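Local coordinates for protein 3-phytase (Klebsiella pneumoniae, PDB 2WNH) that probably hydrolyses phytate, inositol hexakisphosphate, as a 3-phytase of the histidine acid phosphatase family, at residues Q73-Q77 with L78-Q82. The protein carries 3 engineered substitutions. Sequence-based numbering, arbitrary orientation.
With NA (sodium ion), chain G; NA (sodium ion), chain C.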
# COMPACT_ATOMS: atom_id res chain seq x y z
N GLN B 73 10.78 10.10 -4.91
CA GLN B 73 9.43 10.69 -5.00
C GLN B 73 9.50 12.04 -5.72
O GLN B 73 8.65 12.35 -6.56
CB GLN B 73 8.79 10.82 -3.60
CG GLN B 73 8.46 9.45 -2.97
CD GLN B 73 7.97 9.52 -1.53
OE1 GLN B 73 7.85 10.61 -0.95
NE2 GLN B 73 7.65 8.34 -0.94
N HIS B 74 10.51 12.84 -5.38
CA HIS B 74 10.70 14.17 -5.96
C HIS B 74 10.90 14.08 -7.47
O HIS B 74 10.26 14.80 -8.23
CB HIS B 74 11.88 14.87 -5.27
CG HIS B 74 12.33 16.13 -5.93
ND1 HIS B 74 11.59 17.30 -5.90
CD2 HIS B 74 13.47 16.43 -6.61
CE1 HIS B 74 12.24 18.25 -6.54
NE2 HIS B 74 13.39 17.75 -6.99
N TYR B 75 11.77 13.18 -7.92
CA TYR B 75 12.03 13.02 -9.34
C TYR B 75 10.90 12.36 -10.15
O TYR B 75 10.79 12.60 -11.35
CB TYR B 75 13.40 12.38 -9.58
CG TYR B 75 14.58 13.28 -9.23
CD1 TYR B 75 14.58 14.67 -9.54
CD2 TYR B 75 15.73 12.75 -8.61
CE1 TYR B 75 15.70 15.50 -9.23
CE2 TYR B 75 16.83 13.58 -8.28
CZ TYR B 75 16.79 14.95 -8.59
OH TYR B 75 17.89 15.75 -8.30
N ARG B 76 10.04 11.57 -9.49
CA ARG B 76 8.81 11.10 -10.17
C ARG B 76 7.82 12.26 -10.30
O ARG B 76 7.15 12.40 -11.34
CB ARG B 76 8.20 9.90 -9.43
CG ARG B 76 8.95 8.61 -9.66
CD ARG B 76 8.26 7.40 -9.01
NE ARG B 76 8.56 7.32 -7.59
CZ ARG B 76 9.67 6.77 -7.09
NH1 ARG B 76 10.60 6.21 -7.87
NH2 ARG B 76 9.83 6.78 -5.77
N GLN B 77 7.70 13.06 -9.24
CA GLN B 77 6.80 14.23 -9.21
C GLN B 77 7.14 15.18 -10.37
O GLN B 77 6.25 15.67 -11.07
CB GLN B 77 6.85 14.94 -7.83
CG GLN B 77 6.42 16.43 -7.78
CD GLN B 77 4.91 16.65 -7.87
OE1 GLN B 77 4.13 15.71 -7.71
NE2 GLN B 77 4.50 17.90 -8.13
N LEU B 78 8.43 15.42 -10.58
CA LEU B 78 8.90 16.32 -11.65
C LEU B 78 8.85 15.69 -13.04
O LEU B 78 9.17 16.35 -14.04
CB LEU B 78 10.34 16.77 -11.37
CG LEU B 78 10.52 17.74 -10.21
CD1 LEU B 78 12.03 18.02 -10.03
CD2 LEU B 78 9.77 19.04 -10.45
N GLY B 79 8.48 14.42 -13.12
CA GLY B 79 8.34 13.75 -14.40
C GLY B 79 9.62 13.24 -15.05
O GLY B 79 9.59 12.81 -16.18
N LEU B 80 10.75 13.31 -14.34
CA LEU B 80 11.99 12.76 -14.84
C LEU B 80 11.96 11.22 -14.89
O LEU B 80 12.41 10.59 -15.86
CB LEU B 80 13.15 13.20 -13.94
CG LEU B 80 14.53 12.69 -14.38
CD1 LEU B 80 15.06 13.42 -15.64
CD2 LEU B 80 15.51 12.83 -13.24
N LEU B 81 11.43 10.64 -13.82
CA LEU B 81 11.34 9.19 -13.68
C LEU B 81 9.92 8.71 -13.87
O LEU B 81 8.96 9.44 -13.58
CB LEU B 81 11.77 8.74 -12.27
CG LEU B 81 13.23 9.13 -11.94
CD1 LEU B 81 13.54 8.87 -10.45
CD2 LEU B 81 14.22 8.47 -12.88
N GLN B 82 9.81 7.45 -14.29
CA GLN B 82 8.53 6.76 -14.44
C GLN B 82 7.94 6.36 -13.09
O GLN B 82 8.65 6.17 -12.10
CB GLN B 82 8.68 5.52 -15.34
CG GLN B 82 9.61 4.41 -14.83
CD GLN B 82 11.03 4.53 -15.35
OE1 GLN B 82 11.75 5.47 -15.00
NE2 GLN B 82 11.44 3.58 -16.19
NA NA G . 5.17 11.37 -12.54
NA NA C . 4.99 11.85 -12.17
O HOH W 1 10.67 5.15 -10.78
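Leu78 and Tyr75 meet where helix 58-77 gives way to the loop that leads to strand 91-95. Leu78 folds back over the last helical turn, its CD1 at the edge of the Tyr75 ring, while its CG lies over one face of the His74 imidazole, displaced from the ring centre; CD1 comes to 3.3 Å from His74 NE2. Further along, Leu80 runs beside Tyr75 in the same direction, its CD2 approaching the ring obliquely, and CD1 of Leu81 packs on Tyr75 CB at 3.6 Å. With CG of Tyr75 anti to its carbonyl carbon (chi1 -70°), the ring meets Leu78 and Leu80 and continues to Leu16 and Val19 of strand 14-24, and its hydroxyl is hydrogen-bonded to Glu324.

The aliphatic part of Arg76 crosses Leu81 at a slant, its CG against Leu81 CB and its CD 3.3 Å from Gln82 O. The bend at chi3 (-81°) turns the guanidinium so that NH1 donates to a water that in turn donates to Gln82 O, whereas NH2 bonds Ala112 O.

The backbone closes the turn. Leu78 N continues the helical pattern to His74 O. Tyr75 O receives a bond from Leu81 N (3.2 Å), nearly straight at the hydrogen (167°) but arriving from above the carbonyl plane. Arg76 O and Arg76 O of the second subunit bind a sodium modelled at two nearly coincident positions, so this helix end lies at a subunit interface. Gly79, with positive phi, leaves the helix in a Schellman motif: Gly79 N reaches Arg76 O at 3.0 Å, also from above the carbonyl plane, and Leu80 N makes a weak bond to Tyr75 O. The motif ends helix 58-77 and starts the loop that precedes strand 91-95 in the histidine phosphatase fold.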